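Local coordinates for positive phenol-degradative gene regulator (Ralstonia sp. E2, PDB 5FRW), which probably acts as a phenol-responsive, ATP- and DNA-binding transcriptional activator of phenol-degradation genes, the present piece being its phenol- and zinc-binding sensory region, at residues G106-T111 with F128-S133. Numbering follows the deposited sequence.
With IPH (phenol), chain C.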
loop_
_atom_site.group_PDB
_atom_site.type_symbol
_atom_site.label_atom_id
_atom_site.label_comp_id
_atom_site.label_asym_id
_atom_site.label_seq_id
_atom_site.Cartn_x
_atom_site.Cartn_y
_atom_site.Cartn_z
ATOM N N GLY A 106 4.358 3.428 -8.770
ATOM C CA GLY A 106 4.191 2.118 -9.381
ATOM C C GLY A 106 2.739 1.707 -9.523
ATOM O O GLY A 106 2.393 0.526 -9.624
ATOM N N VAL A 107 1.871 2.698 -9.542
ATOM C CA VAL A 107 0.444 2.444 -9.618
ATOM C C VAL A 107 0.040 2.183 -11.067
ATOM O O VAL A 107 -0.659 1.221 -11.347
ATOM C CB VAL A 107 -0.358 3.631 -9.010
ATOM C CG1 VAL A 107 -1.856 3.424 -9.160
ATOM C CG2 VAL A 107 0.026 3.799 -7.531
ATOM N N VAL A 108 0.526 3.027 -11.973
ATOM C CA VAL A 108 0.123 3.019 -13.368
ATOM C C VAL A 108 1.095 3.878 -14.175
ATOM O O VAL A 108 1.682 4.822 -13.648
ATOM C CB VAL A 108 -1.358 3.525 -13.504
ATOM C CG1 VAL A 108 -1.484 4.984 -13.072
ATOM C CG2 VAL A 108 -1.881 3.362 -14.924
ATOM N N ARG A 109 1.274 3.542 -15.447
ATOM C CA ARG A 109 2.007 4.406 -16.370
ATOM C C ARG A 109 1.040 5.382 -17.003
ATOM O O ARG A 109 0.137 4.978 -17.744
ATOM C CB ARG A 109 2.705 3.588 -17.459
ATOM C CG ARG A 109 3.229 4.413 -18.631
ATOM C CD ARG A 109 4.541 5.088 -18.280
ATOM N NE ARG A 109 5.025 5.979 -19.331
ATOM C CZ ARG A 109 5.748 5.583 -20.375
ATOM N NH1 ARG A 109 6.056 4.305 -20.525
ATOM N NH2 ARG A 109 6.154 6.464 -21.273
ATOM N N VAL A 110 1.218 6.666 -16.711
ATOM C CA VAL A 110 0.266 7.676 -17.161
ATOM C C VAL A 110 0.805 8.494 -18.319
ATOM O O VAL A 110 1.931 8.983 -18.273
ATOM C CB VAL A 110 -0.130 8.646 -16.018
ATOM C CG1 VAL A 110 -1.387 9.424 -16.398
ATOM C CG2 VAL A 110 -0.380 7.885 -14.732
ATOM N N THR A 111 -0.014 8.637 -19.356
ATOM C CA THR A 111 0.298 9.510 -20.488
ATOM C C THR A 111 -0.807 10.518 -20.724
ATOM O O THR A 111 -1.914 10.142 -21.085
ATOM C CB THR A 111 0.490 8.719 -21.789
ATOM O OG1 THR A 111 1.476 7.697 -21.593
ATOM C CG2 THR A 111 0.913 9.651 -22.919
ATOM N N PHE A 128 -6.400 11.122 -20.259
ATOM C CA PHE A 128 -5.112 10.473 -20.036
ATOM C C PHE A 128 -5.224 9.020 -20.433
ATOM O O PHE A 128 -6.288 8.425 -20.289
ATOM C CB PHE A 128 -4.678 10.562 -18.561
ATOM C CG PHE A 128 -4.676 11.958 -18.004
ATOM C CD1 PHE A 128 -5.852 12.561 -17.601
ATOM C CD2 PHE A 128 -3.491 12.663 -17.877
ATOM C CE1 PHE A 128 -5.849 13.859 -17.085
ATOM C CE2 PHE A 128 -3.479 13.956 -17.368
ATOM C CZ PHE A 128 -4.656 14.552 -16.974
ATOM N N LEU A 129 -4.120 8.458 -20.908
ATOM C CA LEU A 129 -3.984 7.025 -21.119
ATOM C C LEU A 129 -3.344 6.400 -19.874
ATOM O O LEU A 129 -2.409 6.966 -19.299
ATOM C CB LEU A 129 -3.145 6.765 -22.376
ATOM C CG LEU A 129 -2.329 5.479 -22.553
ATOM C CD1 LEU A 129 -3.214 4.308 -22.911
ATOM C CD2 LEU A 129 -1.259 5.653 -23.628
ATOM N N TRP A 130 -3.882 5.263 -19.447
ATOM C CA TRP A 130 -3.334 4.485 -18.350
ATOM C C TRP A 130 -2.836 3.139 -18.852
ATOM O O TRP A 130 -3.636 2.305 -19.278
ATOM C CB TRP A 130 -4.376 4.237 -17.275
ATOM C CG TRP A 130 -4.534 5.341 -16.263
ATOM C CD1 TRP A 130 -3.726 6.430 -16.087
ATOM C CD2 TRP A 130 -5.573 5.450 -15.284
ATOM N NE1 TRP A 130 -4.196 7.202 -15.049
ATOM C CE2 TRP A 130 -5.329 6.618 -14.540
ATOM C CE3 TRP A 130 -6.686 4.666 -14.960
ATOM C CZ2 TRP A 130 -6.157 7.020 -13.492
ATOM C CZ3 TRP A 130 -7.512 5.080 -13.915
ATOM C CH2 TRP A 130 -7.233 6.237 -13.194
ATOM N N GLU A 131 -1.530 2.910 -18.766
ATOM C CA GLU A 131 -0.953 1.630 -19.172
ATOM C C GLU A 131 -0.473 0.876 -17.940
ATOM O O GLU A 131 0.055 1.480 -16.999
ATOM C CB GLU A 131 0.192 1.840 -20.168
ATOM C CG GLU A 131 -0.257 2.465 -21.478
ATOM C CD GLU A 131 0.896 2.886 -22.370
ATOM O OE1 GLU A 131 1.548 3.919 -22.073
ATOM O OE2 GLU A 131 1.141 2.187 -23.380
ATOM N N ASP A 132 -0.697 -0.436 -17.941
ATOM C CA ASP A 132 -0.246 -1.326 -16.866
ATOM C C ASP A 132 -0.817 -0.975 -15.478
ATOM O O ASP A 132 -0.098 -1.038 -14.472
ATOM C CB ASP A 132 1.278 -1.317 -16.821
ATOM C CG ASP A 132 1.893 -1.866 -18.103
ATOM O OD1 ASP A 132 1.345 -2.850 -18.656
ATOM O OD2 ASP A 132 2.888 -1.278 -18.586
ATOM N N SER A 133 -2.100 -0.620 -15.425
ATOM C CA SER A 133 -2.754 -0.330 -14.151
ATOM C C SER A 133 -2.633 -1.532 -13.237
ATOM O O SER A 133 -3.064 -2.626 -13.601
ATOM C CB SER A 133 -4.232 0.016 -14.340
ATOM O OG SER A 133 -4.397 1.077 -15.254
HETATM C C1 IPH C . -3.341 10.600 -13.039
HETATM C C2 IPH C . -4.032 11.235 -14.071
HETATM C C3 IPH C . -4.378 12.571 -13.950
HETATM C C4 IPH C . -4.029 13.260 -12.798
HETATM C C5 IPH C . -3.339 12.632 -11.770
HETATM C C6 IPH C . -2.995 11.293 -11.887
HETATM O O1 IPH C . -2.995 9.244 -13.157
HETATM O O HOH W 1 0.459 5.617 -20.591
#
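Val108 and Val110 hold the indole of Trp130 from two directions. Val108 CG1 stands over one face, 4.2 Å from the centroid of the five-membered ring and 18° off its normal, which meets the criteria for a CH-pi contact. Val110 CG1 instead lies in the ring plane at the edge, 3.8 Å from Trp130 CD1. With CG of Trp130 anti to its carbonyl carbon (chi1 -85°), the indole runs alongside Val110 and presents NE1 to the bound phenol. Trp130 NE1 donates to phenol O1 at 3.0 Å; His102 ND1 also hydrogen-bonds the ligand, so two protein nitrogens fix the phenolic oxygen. Val110 CG2 packs against the same oxygen, while phenol C3 sits over the centre of the Phe128 ring, 3.5 Å above its plane. Val110, Phe128 and Trp130 thus form part of the phenol pocket.

The backbones pair antiparallel. Arg109 and Glu131 form a hydrogen-bonded pair, as do Thr111 and Leu129, flanking the non-hydrogen-bonded pair Val110-Trp130; the straightest bond, Glu131 N to Arg109 O, is 2.8 Å at 178°. On the face bearing Arg109, Thr111, Leu129 and Glu131, one water lies within hydrogen-bonding reach of Arg109 O, Thr111 OG1 and Glu131 OE1; it has more acceptors than protons and two of the distances are suspiciously short, so its individual bonds are doubtful. The Arg109 chain passes beside Glu131, but its guanidinium leads away from the 128-133 segment, to where NH1 bonds Lys28 O of the second subunit.

Strands 109-118 and 123-131 make a hairpin at one side of a four-stranded antiparallel sheet. Strand 185-191 continues it through backbone bonds to Phe128 and Trp130, helices 97-104 and 152-166 pack against the valine-tryptophan cluster, and Ser133 abuts the zinc ligands Cys151 and Cys185.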